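Local coordinates for protein beta-glucoside kinase (Listeria monocytogenes, PDB 4HTL) that phosphorylates cellobiose with ATP to give cellobiose-6'-phosphate and may also regulate transcription of the cellobiose PTS operon, at residues V62-I75 with G78-K90. Numbering follows the deposited sequence.
Sequences VSAPGYVNPKTGLI and GGAIRRFDNFNLK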
# COMPACT_ATOMS: atom_id res chain seq x y z
N VAL A 62 2.83 -19.27 17.35
CA VAL A 62 2.98 -17.98 18.03
C VAL A 62 2.55 -16.82 17.13
O VAL A 62 2.93 -16.76 15.93
CB VAL A 62 4.45 -17.76 18.47
CG1 VAL A 62 4.62 -16.40 19.18
CG2 VAL A 62 4.94 -18.94 19.32
N SER A 63 1.80 -15.88 17.74
CA SER A 63 1.50 -14.58 17.17
C SER A 63 2.28 -13.54 18.03
O SER A 63 2.05 -13.40 19.24
CB SER A 63 -0.02 -14.33 17.21
OG SER A 63 -0.37 -12.96 17.19
N ALA A 64 3.21 -12.83 17.41
CA ALA A 64 4.12 -11.96 18.12
C ALA A 64 4.14 -10.56 17.52
O ALA A 64 4.09 -10.41 16.30
CB ALA A 64 5.54 -12.55 18.06
N PRO A 65 4.29 -9.53 18.38
CA PRO A 65 4.48 -8.20 17.79
C PRO A 65 5.82 -8.02 17.11
O PRO A 65 6.76 -8.80 17.32
CB PRO A 65 4.28 -7.23 18.96
CG PRO A 65 4.59 -8.04 20.17
CD PRO A 65 4.28 -9.49 19.85
N GLY A 66 5.85 -7.06 16.20
CA GLY A 66 7.10 -6.66 15.58
C GLY A 66 7.27 -7.34 14.21
O GLY A 66 6.27 -7.64 13.54
N TYR A 67 8.53 -7.59 13.83
CA TYR A 67 8.87 -8.06 12.51
C TYR A 67 9.48 -9.43 12.66
O TYR A 67 10.47 -9.61 13.41
CB TYR A 67 9.84 -7.07 11.84
CG TYR A 67 9.36 -5.62 11.82
CD1 TYR A 67 8.03 -5.30 11.58
CD2 TYR A 67 10.27 -4.57 11.94
CE1 TYR A 67 7.61 -3.98 11.55
CE2 TYR A 67 9.86 -3.26 11.94
CZ TYR A 67 8.54 -2.97 11.70
OH TYR A 67 8.11 -1.66 11.68
N VAL A 68 8.84 -10.41 12.04
CA VAL A 68 9.19 -11.81 12.17
C VAL A 68 9.39 -12.43 10.81
O VAL A 68 8.49 -12.32 9.96
CB VAL A 68 8.02 -12.60 12.85
CG1 VAL A 68 8.32 -14.09 12.86
CG2 VAL A 68 7.76 -12.09 14.25
N ASN A 69 10.53 -13.09 10.59
CA ASN A 69 10.73 -13.92 9.43
C ASN A 69 9.95 -15.20 9.70
O ASN A 69 10.29 -15.96 10.59
CB ASN A 69 12.21 -14.17 9.21
CG ASN A 69 12.49 -15.06 8.01
OD1 ASN A 69 11.69 -15.93 7.68
ND2 ASN A 69 13.64 -14.84 7.36
N PRO A 70 8.88 -15.42 8.94
CA PRO A 70 7.99 -16.51 9.28
C PRO A 70 8.55 -17.88 8.94
O PRO A 70 8.02 -18.86 9.42
CB PRO A 70 6.77 -16.21 8.43
CG PRO A 70 7.31 -15.50 7.24
CD PRO A 70 8.47 -14.71 7.73
N LYS A 71 9.60 -17.97 8.11
CA LYS A 71 10.20 -19.26 7.79
C LYS A 71 11.31 -19.63 8.81
O LYS A 71 11.37 -20.78 9.24
CB LYS A 71 10.77 -19.28 6.35
CG LYS A 71 9.68 -19.31 5.27
CD LYS A 71 10.21 -19.63 3.87
CE LYS A 71 9.09 -19.68 2.83
NZ LYS A 71 9.54 -19.46 1.42
N THR A 72 12.17 -18.68 9.16
CA THR A 72 13.26 -18.91 10.09
C THR A 72 12.91 -18.72 11.58
O THR A 72 13.59 -19.30 12.46
CB THR A 72 14.49 -18.05 9.81
OG1 THR A 72 14.21 -16.69 10.12
CG2 THR A 72 14.97 -18.20 8.35
N GLY A 73 11.89 -17.92 11.85
CA GLY A 73 11.47 -17.61 13.22
C GLY A 73 12.25 -16.46 13.86
O GLY A 73 12.06 -16.15 15.04
N LEU A 74 13.11 -15.81 13.09
CA LEU A 74 13.87 -14.70 13.64
C LEU A 74 13.04 -13.44 13.75
O LEU A 74 12.55 -12.92 12.73
CB LEU A 74 15.12 -14.42 12.79
CG LEU A 74 15.99 -13.24 13.21
CD1 LEU A 74 16.60 -13.51 14.58
CD2 LEU A 74 17.07 -13.01 12.16
N ILE A 75 12.90 -12.94 14.97
CA ILE A 75 12.26 -11.63 15.26
C ILE A 75 13.35 -10.60 15.17
O ILE A 75 14.26 -10.58 15.99
CB ILE A 75 11.63 -11.56 16.66
CG1 ILE A 75 10.57 -12.65 16.83
CG2 ILE A 75 10.99 -10.19 16.95
CD1 ILE A 75 9.98 -12.77 18.23
N GLY A 78 11.32 -6.57 18.04
CA GLY A 78 10.25 -7.17 18.83
C GLY A 78 9.03 -6.34 19.18
O GLY A 78 8.30 -6.69 20.10
N GLY A 79 8.76 -5.27 18.45
CA GLY A 79 7.69 -4.35 18.85
C GLY A 79 7.97 -3.75 20.21
O GLY A 79 9.04 -3.17 20.41
N ALA A 80 7.04 -3.91 21.17
CA ALA A 80 7.23 -3.38 22.53
C ALA A 80 8.22 -4.20 23.35
O ALA A 80 8.66 -3.74 24.39
CB ALA A 80 5.89 -3.33 23.27
N ILE A 81 8.57 -5.40 22.88
CA ILE A 81 9.33 -6.37 23.65
C ILE A 81 10.80 -6.32 23.23
O ILE A 81 11.22 -7.05 22.32
CB ILE A 81 8.75 -7.80 23.45
CG1 ILE A 81 7.23 -7.79 23.62
CG2 ILE A 81 9.37 -8.81 24.42
CD1 ILE A 81 6.61 -9.07 23.17
N ARG A 82 11.57 -5.46 23.89
CA ARG A 82 13.00 -5.30 23.55
C ARG A 82 13.76 -6.63 23.66
O ARG A 82 14.71 -6.88 22.91
CB ARG A 82 13.69 -4.24 24.44
CG ARG A 82 13.23 -2.80 24.27
CD ARG A 82 13.82 -2.13 23.03
NE ARG A 82 13.36 -2.79 21.82
CZ ARG A 82 12.14 -2.67 21.28
NH1 ARG A 82 11.24 -1.85 21.83
NH2 ARG A 82 11.81 -3.37 20.19
N ARG A 83 13.35 -7.49 24.59
CA ARG A 83 13.99 -8.80 24.77
C ARG A 83 13.96 -9.67 23.50
O ARG A 83 14.81 -10.55 23.32
CB ARG A 83 13.38 -9.55 25.98
CG ARG A 83 13.79 -11.03 26.15
CD ARG A 83 15.25 -11.24 26.57
NE ARG A 83 15.55 -12.67 26.67
CZ ARG A 83 15.97 -13.45 25.67
NH1 ARG A 83 16.15 -12.97 24.44
NH2 ARG A 83 16.21 -14.74 25.89
N PHE A 84 12.98 -9.43 22.63
CA PHE A 84 12.82 -10.23 21.44
C PHE A 84 13.49 -9.58 20.20
O PHE A 84 13.44 -10.15 19.12
CB PHE A 84 11.32 -10.48 21.16
CG PHE A 84 10.63 -11.39 22.15
CD1 PHE A 84 11.31 -12.06 23.16
CD2 PHE A 84 9.25 -11.59 22.06
CE1 PHE A 84 10.65 -12.89 24.06
CE2 PHE A 84 8.60 -12.43 22.94
CZ PHE A 84 9.30 -13.08 23.95
N ASP A 85 14.13 -8.42 20.34
CA ASP A 85 14.93 -7.87 19.21
C ASP A 85 16.06 -8.84 18.82
O ASP A 85 16.85 -9.27 19.67
CB ASP A 85 15.60 -6.55 19.58
CG ASP A 85 14.63 -5.41 19.79
OD1 ASP A 85 13.49 -5.43 19.25
OD2 ASP A 85 15.04 -4.46 20.48
N ASN A 86 16.15 -9.14 17.53
CA ASN A 86 17.16 -10.06 17.03
C ASN A 86 17.16 -11.38 17.83
O ASN A 86 18.23 -11.87 18.20
CB ASN A 86 18.57 -9.41 17.06
CG ASN A 86 19.60 -10.25 16.35
OD1 ASN A 86 19.29 -10.92 15.37
ND2 ASN A 86 20.81 -10.26 16.87
N PHE A 87 15.96 -11.93 18.07
CA PHE A 87 15.79 -13.15 18.85
C PHE A 87 15.06 -14.19 18.03
O PHE A 87 13.95 -13.93 17.55
CB PHE A 87 14.97 -12.84 20.10
CG PHE A 87 14.68 -14.02 20.97
CD1 PHE A 87 15.71 -14.89 21.37
CD2 PHE A 87 13.40 -14.24 21.45
CE1 PHE A 87 15.44 -15.97 22.19
CE2 PHE A 87 13.14 -15.32 22.29
CZ PHE A 87 14.16 -16.19 22.65
N ASN A 88 15.66 -15.37 17.86
CA ASN A 88 14.98 -16.44 17.18
C ASN A 88 14.12 -17.23 18.16
O ASN A 88 14.54 -18.22 18.75
CB ASN A 88 15.92 -17.32 16.40
CG ASN A 88 15.19 -18.13 15.36
OD1 ASN A 88 14.16 -18.75 15.66
ND2 ASN A 88 15.67 -18.07 14.11
N LEU A 89 12.87 -16.79 18.28
CA LEU A 89 11.90 -17.39 19.20
C LEU A 89 11.49 -18.79 18.72
O LEU A 89 11.22 -19.68 19.53
CB LEU A 89 10.69 -16.48 19.36
CG LEU A 89 9.56 -17.02 20.24
CD1 LEU A 89 10.02 -17.39 21.65
CD2 LEU A 89 8.43 -15.98 20.29
N LYS A 90 11.47 -19.00 17.41
CA LYS A 90 11.19 -20.37 16.87
C LYS A 90 12.26 -21.34 17.34
O LYS A 90 11.95 -22.43 17.84
CB LYS A 90 11.11 -20.35 15.34
CG LYS A 90 10.84 -21.70 14.67
CD LYS A 90 10.73 -21.59 13.15
CE LYS A 90 10.85 -22.99 12.50
NZ LYS A 90 10.73 -22.89 11.03
O HOH W 1 7.92 -9.54 19.63
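Ile75 packs among Gly78, Phe84, Phe87 and Leu89. With CG1 anti to its carbonyl carbon (chi1 -59°), its CD1 runs alongside Leu89, 3.9 Å from Leu89 CB, and also meets Phe84 obliquely, while CG2 branches off to rest on Gly78 CA. Leu89 CD2 in turn touches Val62 CG1, which ties the start of helix 89-97 to strand 59-64. Beyond Phe84, Ile81 points CD1 at Pro65 CG (3.8 Å), the two side chains crossing nearly at right angles, and lays CG2 over one face of the Phe84 ring, toward its rim. A water donates to both Pro65 O and Gly78 O, bridging the backbones here.

At the other end the contact turns polar. The amide of Asn88 gives ND2 to Thr72 O (2.9 Å), which lies in the amide plane although the donor sits well above the carbonyl plane; OD1 caps Glu91 N. Fully extended, Lys90 passes Gly73, CB only 3.5 Å from Gly73 CA, and brings NZ to Lys71 O at 2.8 Å. Ile75 N donates to Phe87 O and Phe87 N to Ile75 O, both at 3.0 Å, a hydrogen-bonded antiparallel pair. Asn86 and Phe87 both face Ile75, a G1 beta bulge in the antiparallel hairpin of strands 74-77 and 87-88, which lies within the actin-like ATPase fold of this ROK kinase, beside strand 59-64; Ile81 also touches Ile11, probably part of the ATP site.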